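Local coordinates for paenibacillus xanthan lyase (PDB 6F2P), which probably cleaves the terminal mannosyl-glucuronosyl linkage in the side chains of the bacterial polysaccharide xanthan by beta-elimination, as a family 8 polysaccharide lyase, at residues D196-L201 and S235-L240; N257-W262 and I304-T309; A428-Y433 and V512-L517. All coordinates share one frame; numbering follows the deposited sequence. Where two conformers were deposited one is given.

Contact 1: residues D196-L201 and S235-L240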
loop_
_atom_site.group_PDB
_atom_site.type_symbol
_atom_site.label_atom_id
_atom_site.label_comp_id
_atom_site.label_asym_id
_atom_site.label_seq_id
_atom_site.Cartn_x
_atom_site.Cartn_y
_atom_site.Cartn_z
ATOM N N ASP A 196 -28.745 -5.705 14.050
ATOM C CA ASP A 196 -27.480 -5.920 14.740
ATOM C C ASP A 196 -26.492 -6.728 13.907
ATOM O O ASP A 196 -25.278 -6.657 14.127
ATOM C CB ASP A 196 -27.695 -6.597 16.099
ATOM C CG ASP A 196 -28.441 -5.711 17.092
ATOM O OD1 ASP A 196 -28.348 -4.468 16.990
ATOM O OD2 ASP A 196 -29.129 -6.265 17.977
ATOM N N GLY A 197 -27.003 -7.489 12.947
ATOM C CA GLY A 197 -26.165 -8.391 12.182
ATOM C C GLY A 197 -25.093 -7.699 11.358
ATOM O O GLY A 197 -24.017 -8.265 11.134
ATOM N N ILE A 198 -25.362 -6.476 10.910
ATOM C CA ILE A 198 -24.399 -5.785 10.057
ATOM C C ILE A 198 -23.256 -5.055 10.790
ATOM O O ILE A 198 -22.278 -4.649 10.155
ATOM C CB ILE A 198 -25.083 -4.789 9.108
ATOM C CG1 ILE A 198 -25.691 -3.628 9.891
ATOM C CG2 ILE A 198 -26.121 -5.495 8.246
ATOM C CD1 ILE A 198 -26.073 -2.453 9.013
ATOM N N SER A 199 -23.366 -4.884 12.108
ATOM C CA SER A 199 -22.346 -4.128 12.848
ATOM C C SER A 199 -20.937 -4.682 12.636
ATOM O O SER A 199 -20.000 -3.931 12.368
ATOM C CB SER A 199 -22.673 -4.045 14.342
ATOM O OG SER A 199 -23.841 -3.271 14.565
ATOM N N ALA A 200 -20.797 -5.999 12.712
ATOM C CA ALA A 200 -19.496 -6.628 12.524
ATOM C C ALA A 200 -18.883 -6.355 11.150
ATOM O O ALA A 200 -17.694 -6.572 10.963
ATOM C CB ALA A 200 -19.587 -8.122 12.782
ATOM N N LEU A 201 -19.686 -5.875 10.200
ATOM C CA LEU A 201 -19.206 -5.562 8.848
ATOM C C LEU A 201 -18.718 -4.125 8.705
ATOM O O LEU A 201 -18.147 -3.752 7.680
ATOM C CB LEU A 201 -20.330 -5.759 7.826
ATOM C CG LEU A 201 -20.931 -7.141 7.632
ATOM C CD1 LEU A 201 -22.105 -7.041 6.679
ATOM C CD2 LEU A 201 -19.889 -8.101 7.105
ATOM N N SER A 235 -24.169 -2.170 -1.077
ATOM C CA SER A 235 -25.562 -2.170 -1.509
ATOM C C SER A 235 -26.513 -2.564 -0.389
ATOM O O SER A 235 -27.412 -1.800 -0.034
ATOM C CB SER A 235 -25.758 -3.112 -2.690
ATOM O OG SER A 235 -26.986 -2.830 -3.332
ATOM N N GLY A 236 -26.303 -3.753 0.169
ATOM C CA GLY A 236 -27.141 -4.263 1.241
ATOM C C GLY A 236 -27.170 -3.382 2.478
ATOM O O GLY A 236 -28.228 -3.175 3.080
ATOM N N ILE A 237 -26.009 -2.862 2.863
ATOM C CA ILE A 237 -25.923 -1.968 4.013
ATOM C C ILE A 237 -26.638 -0.630 3.768
ATOM O O ILE A 237 -27.391 -0.151 4.619
ATOM C CB ILE A 237 -24.463 -1.755 4.456
ATOM C CG1 ILE A 237 -23.891 -3.079 4.972
ATOM C CG2 ILE A 237 -24.378 -0.674 5.520
ATOM C CD1 ILE A 237 -22.408 -3.069 5.183
ATOM N N ALA A 238 -26.434 -0.045 2.596
ATOM C CA ALA A 238 -27.129 1.189 2.271
ATOM C C ALA A 238 -28.642 0.960 2.253
ATOM O O ALA A 238 -29.411 1.853 2.598
ATOM C CB ALA A 238 -26.649 1.744 0.941
ATOM N N ASP A 239 -29.070 -0.238 1.861
ATOM C CA ASP A 239 -30.499 -0.520 1.814
ATOM C C ASP A 239 -31.056 -0.728 3.211
ATOM O O ASP A 239 -32.108 -0.189 3.541
ATOM C CB ASP A 239 -30.824 -1.710 0.903
ATOM C CG ASP A 239 -30.991 -1.301 -0.553
ATOM O OD1 ASP A 239 -30.900 -0.090 -0.857
ATOM O OD2 ASP A 239 -31.227 -2.191 -1.398
ATOM N N LEU A 240 -30.347 -1.494 4.034
ATOM C CA LEU A 240 -30.784 -1.708 5.408
ATOM C C LEU A 240 -30.867 -0.407 6.192
ATOM O O LEU A 240 -31.824 -0.183 6.934
ATOM C CB LEU A 240 -29.864 -2.676 6.130
ATOM C CG LEU A 240 -30.442 -4.080 6.261
ATOM C CD1 LEU A 240 -29.614 -4.877 7.238
ATOM C CD2 LEU A 240 -31.893 -4.015 6.710
#
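Ile237 meets residues 196-201 with both of its branches, and each finds an aliphatic partner. Its CG2 methyl lies 4.3 Å from CD1 of Ile198, while the longer arm ends with Ile237 CD1 4.3 Å from CD1 of Leu201. A beta-branched residue suits this place because two arms leaving one carbon can serve two neighbours at once. The same side chain also touches Trp262 of helix 256-267.

Asp239 has its partner in a different helix: its OD1 forms a long, weak ion pair with NE of Arg305 in helix 292-307. The whole arrangement belongs to the N-terminal alpha-helical domain of family 8 polysaccharide lyases, an (alpha/alpha) toroid; here helix 229-244 lies against the stretch at the end of helix 188-197, and the two are joined through aliphatic side chains alone.

One turn beyond Gly236, whose O accepts from Leu240 N, comes Leu240. Its CD1 meets CG2 of Ile198 at 3.7 Å, the two side chains passing alongside in opposite directions. Ile198 can engage both helix residues because CG1 sits between its backbone N and carbonyl carbon (chi1 67°), sending CD1 toward Ile237 and leaving CG2 for Leu240. A backbone bond of 2.9 Å from Leu201 N to Ile198 O brings the two side chains round to the same side. Leu172 of helix 168-184 also touches both Ile198 and Leu201.

Contact 2: residues N257-W262 and I304-T309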
loop_
_atom_site.group_PDB
_atom_site.type_symbol
_atom_site.label_atom_id
_atom_site.label_comp_id
_atom_site.label_asym_id
_atom_site.label_seq_id
_atom_site.Cartn_x
_atom_site.Cartn_y
_atom_site.Cartn_z
ATOM N N ASN A 257 -21.175 5.640 10.063
ATOM C CA ASN A 257 -20.653 6.793 9.352
ATOM C C ASN A 257 -19.480 6.409 8.425
ATOM O O ASN A 257 -19.162 7.133 7.480
ATOM C CB ASN A 257 -20.313 7.917 10.341
ATOM C CG ASN A 257 -21.515 8.312 11.221
ATOM O OD1 ASN A 257 -22.595 8.656 10.720
ATOM N ND2 ASN A 257 -21.330 8.243 12.540
ATOM N N ASN A 258 -18.878 5.246 8.677
ATOM C CA ASN A 258 -17.857 4.683 7.796
ATOM C C ASN A 258 -18.420 4.367 6.415
ATOM O O ASN A 258 -17.721 4.486 5.395
ATOM C CB ASN A 258 -17.258 3.410 8.400
ATOM C CG ASN A 258 -16.588 3.657 9.738
ATOM O OD1 ASN A 258 -16.379 4.804 10.135
ATOM N ND2 ASN A 258 -16.231 2.579 10.433
ATOM N N VAL A 259 -19.691 3.974 6.385
ATOM C CA VAL A 259 -20.360 3.645 5.132
ATOM C C VAL A 259 -20.437 4.877 4.234
ATOM O O VAL A 259 -20.340 4.772 3.020
ATOM C CB VAL A 259 -21.771 3.061 5.371
ATOM C CG1 VAL A 259 -22.464 2.750 4.055
ATOM C CG2 VAL A 259 -21.683 1.817 6.236
ATOM N N TYR A 260 -20.594 6.052 4.830
ATOM C CA TYR A 260 -20.609 7.276 4.037
ATOM C C TYR A 260 -19.202 7.596 3.537
ATOM O O TYR A 260 -19.024 7.993 2.390
ATOM C CB TYR A 260 -21.229 8.437 4.818
ATOM C CG TYR A 260 -22.641 8.121 5.247
ATOM C CD1 TYR A 260 -23.713 8.366 4.404
ATOM C CD2 TYR A 260 -22.896 7.529 6.478
ATOM C CE1 TYR A 260 -25.002 8.044 4.781
ATOM C CE2 TYR A 260 -24.183 7.204 6.862
ATOM C CZ TYR A 260 -25.230 7.469 6.013
ATOM O OH TYR A 260 -26.513 7.158 6.392
ATOM N N ARG A 261 -18.207 7.384 4.393
ATOM C CA ARG A 261 -16.824 7.591 4.006
ATOM C C ARG A 261 -16.434 6.686 2.837
ATOM O O ARG A 261 -15.669 7.114 1.951
ATOM C CB ARG A 261 -15.869 7.360 5.187
ATOM C CG ARG A 261 -16.090 8.252 6.412
ATOM C CD ARG A 261 -16.462 9.687 6.057
ATOM N NE ARG A 261 -15.432 10.377 5.280
ATOM C CZ ARG A 261 -15.542 11.630 4.844
ATOM N NH1 ARG A 261 -16.634 12.336 5.117
ATOM N NH2 ARG A 261 -14.560 12.176 4.133
ATOM N N TRP A 262 -16.952 5.450 2.843
ATOM C CA TRP A 262 -16.631 4.464 1.798
ATOM C C TRP A 262 -16.840 5.041 0.407
ATOM O O TRP A 262 -16.052 4.789 -0.504
ATOM C CB TRP A 262 -17.465 3.187 1.932
ATOM C CG TRP A 262 -17.157 2.365 3.156
ATOM C CD1 TRP A 262 -16.064 2.477 3.971
ATOM C CD2 TRP A 262 -17.963 1.308 3.706
ATOM N NE1 TRP A 262 -16.138 1.550 4.988
ATOM C CE2 TRP A 262 -17.293 0.824 4.848
ATOM C CE3 TRP A 262 -19.183 0.729 3.346
ATOM C CZ2 TRP A 262 -17.806 -0.213 5.632
ATOM C CZ3 TRP A 262 -19.686 -0.306 4.123
ATOM C CH2 TRP A 262 -19.000 -0.763 5.251
ATOM N N ILE A 304 -27.193 6.992 -4.094
ATOM C CA ILE A 304 -28.510 7.616 -4.029
ATOM C C ILE A 304 -29.242 7.222 -2.742
ATOM O O ILE A 304 -29.823 8.070 -2.062
ATOM C CB ILE A 304 -29.354 7.225 -5.243
ATOM C CG1 ILE A 304 -28.757 7.846 -6.507
ATOM C CG2 ILE A 304 -30.793 7.653 -5.058
ATOM C CD1 ILE A 304 -29.428 7.395 -7.778
ATOM N N ARG A 305 -29.197 5.939 -2.402
ATOM C CA ARG A 305 -29.796 5.466 -1.162
ATOM C C ARG A 305 -29.119 6.091 0.044
ATOM O O ARG A 305 -29.782 6.455 1.016
ATOM C CB ARG A 305 -29.723 3.943 -1.063
ATOM C CG ARG A 305 -30.666 3.207 -2.000
ATOM C CD ARG A 305 -32.078 3.207 -1.463
ATOM N NE ARG A 305 -33.036 2.640 -2.413
ATOM C CZ ARG A 305 -34.098 3.291 -2.881
ATOM N NH1 ARG A 305 -34.353 4.539 -2.495
ATOM N NH2 ARG A 305 -34.908 2.690 -3.737
ATOM N N LEU A 306 -27.796 6.220 -0.010
ATOM C CA LEU A 306 -27.074 6.819 1.110
ATOM C C LEU A 306 -27.356 8.315 1.266
ATOM O O LEU A 306 -27.379 8.824 2.383
ATOM C CB LEU A 306 -25.579 6.536 1.031
ATOM C CG LEU A 306 -25.235 5.086 1.378
ATOM C CD1 LEU A 306 -23.775 4.797 1.122
ATOM C CD2 LEU A 306 -25.600 4.762 2.817
ATOM N N SER A 307 -27.604 9.009 0.158
ATOM C CA SER A 307 -27.919 10.433 0.224
ATOM C C SER A 307 -29.253 10.669 0.929
ATOM O O SER A 307 -29.471 11.711 1.539
ATOM C CB SER A 307 -27.949 11.045 -1.176
ATOM O OG SER A 307 -29.076 10.586 -1.896
ATOM N N GLN A 308 -30.143 9.688 0.857
ATOM C CA GLN A 308 -31.441 9.800 1.507
ATOM C C GLN A 308 -31.344 9.684 3.036
ATOM O O GLN A 308 -32.260 10.063 3.756
ATOM C CB GLN A 308 -32.414 8.782 0.916
ATOM C CG GLN A 308 -32.711 9.048 -0.570
ATOM C CD GLN A 308 -33.569 7.978 -1.244
ATOM O OE1 GLN A 308 -33.282 6.783 -1.162
ATOM N NE2 GLN A 308 -34.619 8.412 -1.929
ATOM N N THR A 309 -30.224 9.179 3.537
ATOM C CA THR A 309 -30.060 9.042 4.979
ATOM C C THR A 309 -28.838 9.806 5.523
ATOM O O THR A 309 -28.639 9.894 6.737
ATOM C CB THR A 309 -29.932 7.569 5.381
ATOM O OG1 THR A 309 -28.717 7.036 4.841
ATOM C CG2 THR A 309 -31.111 6.777 4.855
#
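The hydroxyl of Tyr260 meets that of Thr309 in a hydrogen bond of 2.7 Å between OH and OG1. Thr309 OG1 lies at the edge of the tyrosine ring, near its plane, and the two side chains cross at about a right angle. The same edge runs beside Leu306: Tyr260 CE1 is 3.5 Å from the carbonyl O of Leu306 and 3.9 Å from its CD2. Next to the ring, Val259 CG1 is nearly equidistant from the two methyls of the leucine fork, 3.8 Å from Leu306 CD1. Tyrosine suits the place by offering an apolar flank to leucine and a polar end to threonine. A phenylalanine here would probably leave Thr309 OG1 without its hydroxyl mate across the contact and the ring held only by its packing on Leu306 and its neighbours.

The contact joins helix 256-267 to the last turns of helix 292-307 and the residues after them, within the (alpha/alpha) toroid domain. Phe318 of helix 312-328 touches both Tyr260 and Leu306, extending the apolar layer.

Farther out, Thr309 is held by a backbone bond from its N to Leu306 O, 3.1 Å long. Its OG1 stands between the backbone N and carbonyl carbon (chi1 66°), the rotation that presents it to the tyrosine. Farther still from Tyr260, a link within 304-309 ties two side chains together: Arg305 NH1 donates to a lone pair of Gln308 OE1 at 2.8 Å, and the amide oxygen lies in the guanidinium plane. Asp341 forms a salt bridge with NH2 of the same arginine, whose guanidinium also makes a cation-pi contact with Phe242.

Contact 3: residues A428-Y433 and V512-L517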
loop_
_atom_site.group_PDB
_atom_site.type_symbol
_atom_site.label_atom_id
_atom_site.label_comp_id
_atom_site.label_asym_id
_atom_site.label_seq_id
_atom_site.Cartn_x
_atom_site.Cartn_y
_atom_site.Cartn_z
ATOM N N ALA A 428 -13.760 -10.004 -23.978
ATOM C CA ALA A 428 -13.973 -11.267 -24.681
ATOM C C ALA A 428 -13.252 -11.307 -26.021
ATOM O O ALA A 428 -13.266 -12.333 -26.703
ATOM C CB ALA A 428 -15.466 -11.544 -24.863
ATOM N N THR A 429 -12.620 -10.194 -26.388
ATOM C CA THR A 429 -11.928 -10.084 -27.674
ATOM C C THR A 429 -10.443 -9.750 -27.551
ATOM O O THR A 429 -9.650 -10.180 -28.386
ATOM C CB THR A 429 -12.570 -9.016 -28.572
ATOM O OG1 THR A 429 -12.780 -7.825 -27.806
ATOM C CG2 THR A 429 -13.903 -9.496 -29.125
ATOM N N VAL A 430 -10.073 -8.972 -26.528
ATOM C CA VAL A 430 -8.685 -8.529 -26.346
ATOM C C VAL A 430 -7.713 -9.706 -26.206
ATOM O O VAL A 430 -8.081 -10.778 -25.725
ATOM C CB VAL A 430 -8.536 -7.580 -25.120
ATOM C CG1 VAL A 430 -8.669 -8.352 -23.816
ATOM C CG2 VAL A 430 -7.202 -6.851 -25.154
ATOM N N ASP A 431 -6.477 -9.516 -26.649
ATOM C CA ASP A 431 -5.453 -10.525 -26.430
ATOM C C ASP A 431 -4.997 -10.468 -24.967
ATOM O O ASP A 431 -4.187 -9.611 -24.591
ATOM C CB ASP A 431 -4.272 -10.309 -27.373
ATOM C CG ASP A 431 -3.202 -11.372 -27.214
ATOM O OD1 ASP A 431 -3.347 -12.229 -26.307
ATOM O OD2 ASP A 431 -2.209 -11.346 -27.985
ATOM N N ASN A 432 -5.514 -11.384 -24.151
ATOM C CA ASN A 432 -5.197 -11.411 -22.723
ATOM C C ASN A 432 -3.761 -11.818 -22.413
ATOM O O ASN A 432 -3.360 -11.850 -21.248
ATOM C CB ASN A 432 -6.170 -12.315 -21.959
ATOM C CG ASN A 432 -7.520 -11.668 -21.754
ATOM O OD1 ASN A 432 -8.461 -11.917 -22.506
ATOM N ND2 ASN A 432 -7.621 -10.819 -20.737
ATOM N N TYR A 433 -2.992 -12.135 -23.450
ATOM C CA TYR A 433 -1.566 -12.392 -23.273
ATOM C C TYR A 433 -0.770 -11.086 -23.351
ATOM O O TYR A 433 0.408 -11.041 -22.992
ATOM C CB TYR A 433 -1.059 -13.387 -24.315
ATOM C CG TYR A 433 -1.696 -14.760 -24.231
ATOM C CD1 TYR A 433 -1.368 -15.642 -23.209
ATOM C CD2 TYR A 433 -2.610 -15.183 -25.188
ATOM C CE1 TYR A 433 -1.947 -16.898 -23.135
ATOM C CE2 TYR A 433 -3.190 -16.433 -25.125
ATOM C CZ TYR A 433 -2.859 -17.290 -24.099
ATOM O OH TYR A 433 -3.444 -18.544 -24.035
ATOM N N VAL A 512 2.880 -1.667 -24.280
ATOM C CA VAL A 512 2.637 -0.235 -24.142
ATOM C C VAL A 512 1.150 0.067 -24.265
ATOM O O VAL A 512 0.593 0.862 -23.499
ATOM C CB VAL A 512 3.409 0.593 -25.190
ATOM C CG1 VAL A 512 2.894 2.026 -25.223
ATOM C CG2 VAL A 512 4.886 0.578 -24.893
ATOM N N GLU A 513 0.511 -0.582 -25.229
ATOM C CA GLU A 513 -0.876 -0.293 -25.549
ATOM C C GLU A 513 -1.571 -1.545 -26.073
ATOM O O GLU A 513 -0.930 -2.437 -26.637
ATOM C CB GLU A 513 -0.935 0.838 -26.576
ATOM C CG GLU A 513 -2.321 1.340 -26.906
ATOM C CD GLU A 513 -3.160 1.637 -25.672
ATOM O OE1 GLU A 513 -3.192 2.807 -25.239
ATOM O OE2 GLU A 513 -3.809 0.705 -25.145
ATOM N N ASN A 514 -2.877 -1.626 -25.844
ATOM C CA ASN A 514 -3.717 -2.605 -26.515
ATOM C C ASN A 514 -5.124 -2.041 -26.544
ATOM O O ASN A 514 -5.975 -2.447 -25.769
ATOM C CB ASN A 514 -3.679 -3.967 -25.812
ATOM C CG ASN A 514 -4.150 -5.093 -26.720
ATOM O OD1 ASN A 514 -4.794 -4.845 -27.737
ATOM N ND2 ASN A 514 -3.824 -6.329 -26.365
ATOM N N ARG A 515 -5.355 -1.077 -27.430
ATOM C CA ARG A 515 -6.561 -0.262 -27.376
ATOM C C ARG A 515 -7.634 -0.780 -28.305
ATOM O O ARG A 515 -7.346 -1.132 -29.445
ATOM C CB ARG A 515 -6.232 1.175 -27.784
ATOM C CG ARG A 515 -7.302 2.198 -27.426
ATOM C CD ARG A 515 -7.209 2.561 -25.954
ATOM N NE ARG A 515 -8.194 3.564 -25.561
ATOM C CZ ARG A 515 -8.436 3.899 -24.297
ATOM N NH1 ARG A 515 -7.761 3.305 -23.326
ATOM N NH2 ARG A 515 -9.352 4.814 -24.005
ATOM N N LYS A 516 -8.876 -0.801 -27.831
ATOM C CA LYS A 516 -9.992 -1.152 -28.700
ATOM C C LYS A 516 -10.344 0.032 -29.585
ATOM O O LYS A 516 -10.403 1.167 -29.114
ATOM C CB LYS A 516 -11.214 -1.582 -27.894
ATOM C CG LYS A 516 -12.197 -2.394 -28.711
ATOM C CD LYS A 516 -13.609 -2.162 -28.262
ATOM C CE LYS A 516 -13.781 -2.518 -26.815
ATOM N NZ LYS A 516 -15.056 -1.957 -26.314
ATOM N N LEU A 517 -10.589 -0.240 -30.861
ATOM C CA LEU A 517 -10.792 0.814 -31.849
ATOM C C LEU A 517 -12.262 0.973 -32.221
ATOM O O LEU A 517 -13.124 0.281 -31.674
ATOM C CB LEU A 517 -9.948 0.526 -33.093
ATOM C CG LEU A 517 -8.478 0.257 -32.756
ATOM C CD1 LEU A 517 -7.644 0.014 -34.003
ATOM C CD2 LEU A 517 -7.913 1.424 -31.953
HETATM O O HOH W 1 -5.756 -7.476 -28.563
#
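In the super-sandwich domain of this family 8 lyase, strand 508-516 carries a classic beta bulge at Val512 and Glu513, opposite Leu602, and just after it Asn514 turns toward the loop that follows helix 426-429. Val430 of that loop lays its CG2 methyl over one face of the Asn514 amide, 3.6 Å from ND2. The amide is therefore packed against a hydrocarbon while its polar atoms form hydrogen bonds of their own. ND2 donates to the backbone O of Arg434, beyond the loop segment. Asn514 OD1 accepts from a water at 2.9 Å, and this water in turn accepts from Asp431 N, also at 2.9 Å. Asparagine suits the place because one short side chain both gives and takes a hydrogen bond, tying loop to strand without direct backbone pairing. Its CG lies anti to the backbone N (chi1 -161°), which carries the amide out from the strand to the loop. The loop is itself shaped by an Asx turn: Asp431 OD1 accepts from Tyr433 N at 2.9 Å, with an N-H...O angle of 154°, the donor standing well above the carboxylate plane.

Overall arrangement
Contacts 1 and 2 are neighbours, their centres about 12 Å apart. Ile237 CG2 packs on Val259 CG2 at 3.7 Å, and Ala238 CB on Leu306 CG at 3.7 Å, so helix 229-244 touches both helices of contact 2. Contact 3 belongs to the beta-rich super-sandwich domain; its centre is about 38 Å from that of contact 1 and 36 Å from that of contact 2. In family 8 lyases the substrate cleft lies between these two domains. The side chain of Asp431 in contact 3 lies about 3 Å from a bound 2-methylpentane-2,4-diol, probably from the crystallisation liquor, and a calcium ion lies about 13 Å from the Ile198 side chain.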